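Local coordinates for protein ADP-ribosylglycohydrolase (Thermus thermophilus, PDB 2YZV) that belongs to the ADP-ribosylglycohydrolase family and folds as an all-helical domain that holds two magnesium ions, at residues Arg72-Lys77 with Leu148-Arg153; Leu131-Pro136 with Ala155-Gly160. All coordinates share one frame; numbering follows the deposited sequence.

Contact 1 of 2, residues Arg72-Lys77 with Leu148-Arg153; sequences RGFDPK and LSLARR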
ATOM      1  N   ARG A  72      19.420  -0.376  -7.235  1.00 26.16           N
ATOM      2  CA  ARG A  72      19.778   0.721  -8.128  1.00 25.83           C
ATOM      3  C   ARG A  72      19.018   2.026  -7.946  1.00 23.42           C
ATOM      4  O   ARG A  72      18.746   2.731  -8.920  1.00 22.93           O
ATOM      5  CB  ARG A  72      19.668   0.254  -9.578  1.00 29.09           C
ATOM      6  CG  ARG A  72      18.366  -0.437  -9.915  1.00 29.60           C
ATOM      7  CD  ARG A  72      18.629  -1.639 -10.806  1.00 34.41           C
ATOM      8  NE  ARG A  72      19.326  -1.271 -12.036  1.00 38.37           N
ATOM      9  CZ  ARG A  72      19.711  -2.140 -12.965  1.00 40.51           C
ATOM     10  NH1 ARG A  72      19.468  -3.435 -12.807  1.00 41.83           N
ATOM     11  NH2 ARG A  72      20.342  -1.716 -14.052  1.00 41.89           N
ATOM     12  N   GLY A  73      18.701   2.357  -6.698  1.00 21.00           N
ATOM     13  CA  GLY A  73      17.990   3.589  -6.413  1.00 20.09           C
ATOM     14  C   GLY A  73      16.663   3.661  -7.140  1.00 18.85           C
ATOM     15  O   GLY A  73      16.032   2.631  -7.380  1.00 18.83           O
ATOM     16  N   PHE A  74      16.238   4.871  -7.493  1.00 18.13           N
ATOM     17  CA  PHE A  74      14.972   5.044  -8.193  1.00 18.27           C
ATOM     18  C   PHE A  74      15.178   4.854  -9.690  1.00 17.41           C
ATOM     19  O   PHE A  74      15.657   5.754 -10.385  1.00 18.19           O
ATOM     20  CB  PHE A  74      14.393   6.430  -7.924  1.00 17.98           C
ATOM     21  CG  PHE A  74      12.954   6.553  -8.314  1.00 19.00           C
ATOM     22  CD1 PHE A  74      11.959   6.008  -7.510  1.00 17.46           C
ATOM     23  CD2 PHE A  74      12.590   7.163  -9.510  1.00 19.03           C
ATOM     24  CE1 PHE A  74      10.625   6.061  -7.894  1.00 18.66           C
ATOM     25  CE2 PHE A  74      11.259   7.222  -9.904  1.00 19.86           C
ATOM     26  CZ  PHE A  74      10.271   6.668  -9.094  1.00 18.78           C
ATOM     27  N   ASP A  75      14.798   3.679 -10.180  1.00 16.38           N
ATOM     28  CA  ASP A  75      14.966   3.321 -11.581  1.00 16.88           C
ATOM     29  C   ASP A  75      13.700   2.639 -12.109  1.00 16.01           C
ATOM     30  O   ASP A  75      13.571   1.417 -12.039  1.00 14.64           O
ATOM     31  CB  ASP A  75      16.177   2.383 -11.684  1.00 18.89           C
ATOM     32  CG  ASP A  75      16.515   1.991 -13.107  1.00 21.20           C
ATOM     33  OD1 ASP A  75      17.568   1.340 -13.294  1.00 24.10           O
ATOM     34  OD2 ASP A  75      15.747   2.320 -14.030  1.00 22.34           O
ATOM     35  N   PRO A  76      12.745   3.429 -12.635  1.00 14.74           N
ATOM     36  CA  PRO A  76      11.492   2.880 -13.167  1.00 15.34           C
ATOM     37  C   PRO A  76      11.689   1.794 -14.221  1.00 15.00           C
ATOM     38  O   PRO A  76      10.913   0.843 -14.291  1.00 16.27           O
ATOM     39  CB  PRO A  76      10.787   4.114 -13.727  1.00 14.03           C
ATOM     40  CG  PRO A  76      11.220   5.185 -12.776  1.00 16.78           C
ATOM     41  CD  PRO A  76      12.712   4.902 -12.652  1.00 15.53           C
ATOM     42  N   LYS A  77      12.717   1.935 -15.048  1.00 16.14           N
ATOM     43  CA  LYS A  77      12.976   0.931 -16.068  1.00 17.52           C
ATOM     44  C   LYS A  77      13.246  -0.415 -15.391  1.00 16.53           C
ATOM     45  O   LYS A  77      12.693  -1.435 -15.792  1.00 16.96           O
ATOM     46  CB  LYS A  77      14.172   1.334 -16.934  1.00 19.71           C
ATOM     47  CG  LYS A  77      14.531   0.305 -17.985  1.00 23.81           C
ATOM     48  CD  LYS A  77      15.700   0.766 -18.844  1.00 28.29           C
ATOM     49  CE  LYS A  77      16.057  -0.289 -19.879  1.00 31.28           C
ATOM     50  NZ  LYS A  77      14.875  -0.654 -20.710  1.00 33.33           N
ATOM     51  N   LEU A 148       7.267  13.197  -3.231  1.00 12.36           N
ATOM     52  CA  LEU A 148       5.957  13.118  -3.870  1.00 13.18           C
ATOM     53  C   LEU A 148       6.068  12.928  -5.378  1.00 12.94           C
ATOM     54  O   LEU A 148       5.250  12.233  -5.987  1.00 12.42           O
ATOM     55  CB  LEU A 148       5.118  14.360  -3.545  1.00 13.24           C
ATOM     56  CG  LEU A 148       4.962  14.710  -2.058  1.00 20.78           C
ATOM     57  CD1 LEU A 148       3.895  15.787  -1.904  1.00 21.34           C
ATOM     58  CD2 LEU A 148       4.581  13.480  -1.255  1.00 18.58           C
ATOM     59  N   SER A 149       7.092  13.533  -5.976  1.00 13.59           N
ATOM     60  CA  SER A 149       7.319  13.414  -7.410  1.00 13.73           C
ATOM     61  C   SER A 149       7.776  11.997  -7.748  1.00 13.06           C
ATOM     62  O   SER A 149       7.389  11.441  -8.773  1.00 12.69           O
ATOM     63  CB  SER A 149       8.374  14.426  -7.862  1.00 14.47           C
ATOM     64  OG  SER A 149       8.675  14.257  -9.238  1.00 18.43           O
ATOM     65  N   LEU A 150       8.606  11.416  -6.886  1.00 12.56           N
ATOM     66  CA  LEU A 150       9.076  10.055  -7.107  1.00 12.34           C
ATOM     67  C   LEU A 150       7.883   9.113  -6.985  1.00 11.44           C
ATOM     68  O   LEU A 150       7.781   8.127  -7.716  1.00 11.87           O
ATOM     69  CB  LEU A 150      10.143   9.682  -6.075  1.00 13.13           C
ATOM     70  CG  LEU A 150      11.416  10.537  -6.108  1.00 13.34           C
ATOM     71  CD1 LEU A 150      12.345  10.120  -4.975  1.00 14.90           C
ATOM     72  CD2 LEU A 150      12.111  10.376  -7.458  1.00 16.31           C
ATOM     73  N   ALA A 151       6.977   9.427  -6.063  1.00 10.38           N
ATOM     74  CA  ALA A 151       5.788   8.596  -5.870  1.00 10.77           C
ATOM     75  C   ALA A 151       4.915   8.637  -7.119  1.00 11.24           C
ATOM     76  O   ALA A 151       4.366   7.615  -7.535  1.00 10.88           O
ATOM     77  CB  ALA A 151       4.994   9.075  -4.655  1.00 11.04           C
ATOM     78  N   ARG A 152       4.782   9.817  -7.718  1.00 11.38           N
ATOM     79  CA  ARG A 152       3.978   9.940  -8.928  1.00 10.97           C
ATOM     80  C   ARG A 152       4.618   9.126 -10.045  1.00 10.95           C
ATOM     81  O   ARG A 152       3.932   8.431 -10.795  1.00 11.08           O
ATOM     82  CB  ARG A 152       3.853  11.408  -9.355  1.00 11.38           C
ATOM     83  CG  ARG A 152       3.177  11.597 -10.709  1.00 14.31           C
ATOM     84  CD  ARG A 152       2.918  13.065 -10.999  1.00 14.38           C
ATOM     85  NE  ARG A 152       1.842  13.594 -10.167  1.00 19.13           N
ATOM     86  CZ  ARG A 152       0.645  13.952 -10.624  1.00 17.92           C
ATOM     87  NH1 ARG A 152       0.360  13.846 -11.915  1.00 21.28           N
ATOM     88  NH2 ARG A 152      -0.273  14.407  -9.786  1.00 19.84           N
ATOM     89  N   ARG A 153       5.940   9.209 -10.159  1.00 10.90           N
ATOM     90  CA  ARG A 153       6.641   8.455 -11.190  1.00 11.17           C
ATOM     91  C   ARG A 153       6.490   6.951 -10.950  1.00 10.93           C
ATOM     92  O   ARG A 153       6.312   6.180 -11.895  1.00 12.75           O
ATOM     93  CB  ARG A 153       8.119   8.860 -11.219  1.00 13.64           C
ATOM     94  CG  ARG A 153       8.335  10.255 -11.798  1.00 14.23           C
ATOM     95  CD  ARG A 153       9.742  10.766 -11.530  1.00 14.74           C
ATOM     96  NE  ARG A 153      10.771   9.939 -12.149  1.00 15.48           N
ATOM     97  CZ  ARG A 153      12.065  10.025 -11.854  1.00 16.91           C
ATOM     98  NH1 ARG A 153      12.473  10.901 -10.946  1.00 17.13           N
ATOM     99  NH2 ARG A 153      12.946   9.237 -12.458  1.00 17.00           N
TER
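Phe-74 reaches from the turn between helices 57-72 and 76-89 to helix 147-156, where Leu-150 and Arg-153 receive it. From CB the ring leaves with CG anti to the backbone N (chi1 -165°), which aims it at the other helix. CG and CD2 lie beneath Leu-150 CD2; that methyl sits over one face, 4.0 Å from the ring centroid and 16° off the normal, a CH-pi contact displaced toward the rim. This is one helix-to-turn junction of the all-alpha ADP-ribosylglycohydrolase fold, and Leu-137 and Tyr-141 of helix 135-141 also touch the aromatic ring. On the CD2 side, CE2 points into the guanidinium of Arg-153 and stands 3.5 Å from its CZ. The two planes are 76° apart, so the phenyl meets a guanidinium face and no parallel stack forms. A bend at chi3 turns the arginine's end toward the ring, while its NE bonds to Tyr-119 OH. Farthest out, Phe-74 CZ packs 3.7 Å from Arg-153 CB and approaches Leu-150 O at 3.2 Å. Beside the ring, Pro-76, the first helical residue after the N-cap Asp-75, brings CD to 4.3 Å from Arg-153 NH2.

Contact 2 of 2, residues Leu131-Pro136 with Ala155-Gly160; sequences LMRLAP and ARTTHG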
ATOM      1  N   LEU A 131      -1.041   2.217  -5.078  1.00  9.27           N
ATOM      2  CA  LEU A 131      -1.136   2.374  -3.631  1.00 10.10           C
ATOM      3  C   LEU A 131      -0.711   1.137  -2.861  1.00 11.80           C
ATOM      4  O   LEU A 131      -0.132   1.238  -1.784  1.00  9.89           O
ATOM      5  CB  LEU A 131      -2.574   2.695  -3.222  1.00  9.89           C
ATOM      6  CG  LEU A 131      -3.304   3.836  -3.920  1.00 10.40           C
ATOM      7  CD1 LEU A 131      -4.679   3.994  -3.293  1.00 11.09           C
ATOM      8  CD2 LEU A 131      -2.507   5.121  -3.786  1.00 11.85           C
ATOM      9  N   MET A 132      -1.013  -0.028  -3.419  1.00 14.58           N
ATOM     10  CA  MET A 132      -0.725  -1.295  -2.754  1.00 16.56           C
ATOM     11  C   MET A 132       0.745  -1.638  -2.580  1.00 16.46           C
ATOM     12  O   MET A 132       1.088  -2.477  -1.746  1.00 18.41           O
ATOM     13  CB  MET A 132      -1.402  -2.436  -3.516  1.00 17.87           C
ATOM     14  CG  MET A 132      -0.842  -2.644  -4.907  1.00 19.74           C
ATOM     15  SD  MET A 132      -1.648  -3.970  -5.823  1.00 19.60           S
ATOM     16  CE  MET A 132      -0.346  -4.412  -6.981  1.00 20.77           C
ATOM     17  N   ARG A 133       1.611  -0.985  -3.347  1.00 16.00           N
ATOM     18  CA  ARG A 133       3.041  -1.283  -3.313  1.00 16.38           C
ATOM     19  C   ARG A 133       3.932  -0.123  -2.872  1.00 16.68           C
ATOM     20  O   ARG A 133       5.157  -0.245  -2.898  1.00 16.48           O
ATOM     21  CB  ARG A 133       3.482  -1.722  -4.715  1.00 15.32           C
ATOM     22  CG  ARG A 133       3.404  -0.574  -5.735  1.00 15.72           C
ATOM     23  CD  ARG A 133       3.585  -1.014  -7.189  1.00 15.19           C
ATOM     24  NE  ARG A 133       3.527   0.151  -8.074  1.00 14.03           N
ATOM     25  CZ  ARG A 133       2.864   0.195  -9.226  1.00 13.42           C
ATOM     26  NH1 ARG A 133       2.191  -0.865  -9.657  1.00 15.20           N
ATOM     27  NH2 ARG A 133       2.858   1.312  -9.940  1.00 13.64           N
ATOM     28  N   LEU A 134       3.321   0.980  -2.454  1.00 16.58           N
ATOM     29  CA  LEU A 134       4.042   2.197  -2.071  1.00 15.45           C
ATOM     30  C   LEU A 134       5.097   2.215  -0.954  1.00 15.97           C
ATOM     31  O   LEU A 134       6.191   2.744  -1.154  1.00 16.10           O
ATOM     32  CB  LEU A 134       3.030   3.303  -1.764  1.00 18.76           C
ATOM     33  CG  LEU A 134       3.034   4.603  -2.579  1.00 22.83           C
ATOM     34  CD1 LEU A 134       2.610   5.736  -1.660  1.00 16.56           C
ATOM     35  CD2 LEU A 134       4.408   4.896  -3.160  1.00 20.25           C
ATOM     36  N   ALA A 135       4.771   1.661   0.213  1.00 13.13           N
ATOM     37  CA  ALA A 135       5.674   1.669   1.369  1.00 12.15           C
ATOM     38  C   ALA A 135       7.184   1.600   1.111  1.00 12.31           C
ATOM     39  O   ALA A 135       7.937   2.427   1.630  1.00 12.60           O
ATOM     40  CB  ALA A 135       5.269   0.570   2.351  1.00 12.04           C
ATOM     41  N   PRO A 136       7.651   0.621   0.323  1.00 10.63           N
ATOM     42  CA  PRO A 136       9.097   0.535   0.065  1.00 10.84           C
ATOM     43  C   PRO A 136       9.733   1.850  -0.402  1.00 11.46           C
ATOM     44  O   PRO A 136      10.842   2.197   0.019  1.00 11.53           O
ATOM     45  CB  PRO A 136       9.190  -0.561  -0.993  1.00 13.54           C
ATOM     46  CG  PRO A 136       8.050  -1.462  -0.631  1.00 15.18           C
ATOM     47  CD  PRO A 136       6.933  -0.474  -0.356  1.00 10.59           C
ATOM     48  N   ALA A 155       4.012   5.501  -9.626  1.00 11.52           N
ATOM     49  CA  ALA A 155       2.651   5.120  -9.966  1.00 11.19           C
ATOM     50  C   ALA A 155       2.497   5.051 -11.480  1.00 11.91           C
ATOM     51  O   ALA A 155       1.857   4.139 -12.005  1.00 10.49           O
ATOM     52  CB  ALA A 155       1.656   6.133  -9.389  1.00  9.92           C
ATOM     53  N   ARG A 156       3.106   6.014 -12.166  1.00 11.64           N
ATOM     54  CA  ARG A 156       3.022   6.123 -13.620  1.00 12.06           C
ATOM     55  C   ARG A 156       3.530   4.924 -14.409  1.00 12.84           C
ATOM     56  O   ARG A 156       3.216   4.783 -15.593  1.00 12.15           O
ATOM     57  CB  ARG A 156       3.738   7.394 -14.089  1.00 11.44           C
ATOM     58  CG  ARG A 156       2.969   8.674 -13.783  1.00 13.11           C
ATOM     59  CD  ARG A 156       3.759   9.892 -14.217  1.00 12.85           C
ATOM     60  NE  ARG A 156       4.108   9.809 -15.632  1.00 14.06           N
ATOM     61  CZ  ARG A 156       5.328  10.023 -16.111  1.00 13.14           C
ATOM     62  NH1 ARG A 156       6.321  10.335 -15.288  1.00 14.92           N
ATOM     63  NH2 ARG A 156       5.559   9.912 -17.414  1.00 15.18           N
ATOM     64  N   THR A 157       4.314   4.064 -13.768  1.00 11.70           N
ATOM     65  CA  THR A 157       4.817   2.883 -14.455  1.00 12.11           C
ATOM     66  C   THR A 157       3.666   1.985 -14.899  1.00 12.92           C
ATOM     67  O   THR A 157       3.737   1.362 -15.959  1.00 13.19           O
ATOM     68  CB  THR A 157       5.757   2.053 -13.556  1.00 11.14           C
ATOM     69  OG1 THR A 157       5.094   1.736 -12.324  1.00 11.61           O
ATOM     70  CG2 THR A 157       7.040   2.824 -13.273  1.00 10.99           C
ATOM     71  N   THR A 158       2.597   1.935 -14.106  1.00 10.81           N
ATOM     72  CA  THR A 158       1.460   1.076 -14.428  1.00 11.29           C
ATOM     73  C   THR A 158       0.095   1.760 -14.498  1.00 11.02           C
ATOM     74  O   THR A 158      -0.845   1.212 -15.080  1.00 12.76           O
ATOM     75  CB  THR A 158       1.350  -0.073 -13.412  1.00 11.37           C
ATOM     76  OG1 THR A 158       1.167   0.476 -12.102  1.00 11.73           O
ATOM     77  CG2 THR A 158       2.616  -0.928 -13.429  1.00 12.17           C
ATOM     78  N   HIS A 159      -0.019   2.945 -13.902  1.00 11.84           N
ATOM     79  CA  HIS A 159      -1.285   3.678 -13.889  1.00 12.60           C
ATOM     80  C   HIS A 159      -1.082   5.132 -14.283  1.00 13.11           C
ATOM     81  O   HIS A 159      -0.168   5.793 -13.786  1.00 15.03           O
ATOM     82  CB  HIS A 159      -1.915   3.624 -12.493  1.00 12.46           C
ATOM     83  CG  HIS A 159      -2.336   2.251 -12.072  1.00 13.23           C
ATOM     84  ND1 HIS A 159      -1.444   1.214 -11.913  1.00 13.37           N
ATOM     85  CD2 HIS A 159      -3.558   1.741 -11.793  1.00 14.95           C
ATOM     86  CE1 HIS A 159      -2.097   0.123 -11.557  1.00 14.59           C
ATOM     87  NE2 HIS A 159      -3.382   0.415 -11.476  1.00 16.54           N
ATOM     88  N   GLY A 160      -1.952   5.640 -15.154  1.00 11.89           N
ATOM     89  CA  GLY A 160      -1.810   7.014 -15.601  1.00 13.57           C
ATOM     90  C   GLY A 160      -2.958   7.971 -15.325  1.00 13.57           C
ATOM     91  O   GLY A 160      -2.867   9.145 -15.682  1.00 14.32           O
TER
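Ala-155 and Thr-158 meet the guanidinium of Arg-133 inside the all-helical ADP-ribosylglycohydrolase fold, where the C-terminal end of helix 147-156 faces the short link between helices 129-132 and 135-141. The contact is buried and almost entirely polar, with one arginine from the link reaching the chain that leaves the helix. Ala-155 offers its carbonyl: O lies near the guanidinium plane, 3.6 Å from Arg-133 NH2, but no hydrogen bond forms at that distance; O accepts instead from the backbone N-H groups of Thr-158 and His-159, which wrap the chain around it as the helix gives way to loop. Its methyl packs against Leu-165 and Thr-168 of helix 162-179. Next, Thr-157 brings OG1 to 3.3 Å from Arg-133 NH2, at an angle too poor for a hydrogen bond; this hydroxyl bonds instead to Ala-154 O, which also accepts from Arg-133 NH2. Thr-158 carries the main link. Its OG1 is gripped end-on by both terminal nitrogens of Arg-133, at 3.0 Å from NH1 and 2.9 Å from NH2, and lies in the guanidinium plane. Sharing one acceptor bends both bonds, with N-H...O angles of 143° and 149°. With CG of Arg-133 set between the backbone N and the carbonyl carbon (chi1 67°), the chain runs extended from CG to NE, and Gln-61 OE1 takes a further hydrogen bond from NH1, so contacts at both terminal nitrogens limit the rotation of the group. His-159 then closes the row: its ring turns an edge to the same hydroxyl, and ND1 lies 2.7 Å from Thr-158 OG1 in a hydrogen bond whose donor could be either atom.

Overall arrangement
Helix 147-156 joins the two sites: contact 1 uses the side of its 148-153 part, contact 2 its last residues and the loop beyond. Their centres are about 10 Å apart, and they meet directly where Pro-76 CB packs 4.0 Å from Thr-157 CG2. The segments alternate along the chain, so the excursion from 72-77 to 148-153 overlaps the one from 131-136 to 155-160. The centre of contact 1, which is partly buried, lies about 16 Å from the centre of the chain, that of contact 2 about 8 Å. The inner one also approaches the metal site: the Arg-133 side chain is about 10 Å from a magnesium ion, and neighbouring Met-132 touches Asp-58 and Thr-254, both metal-site residues.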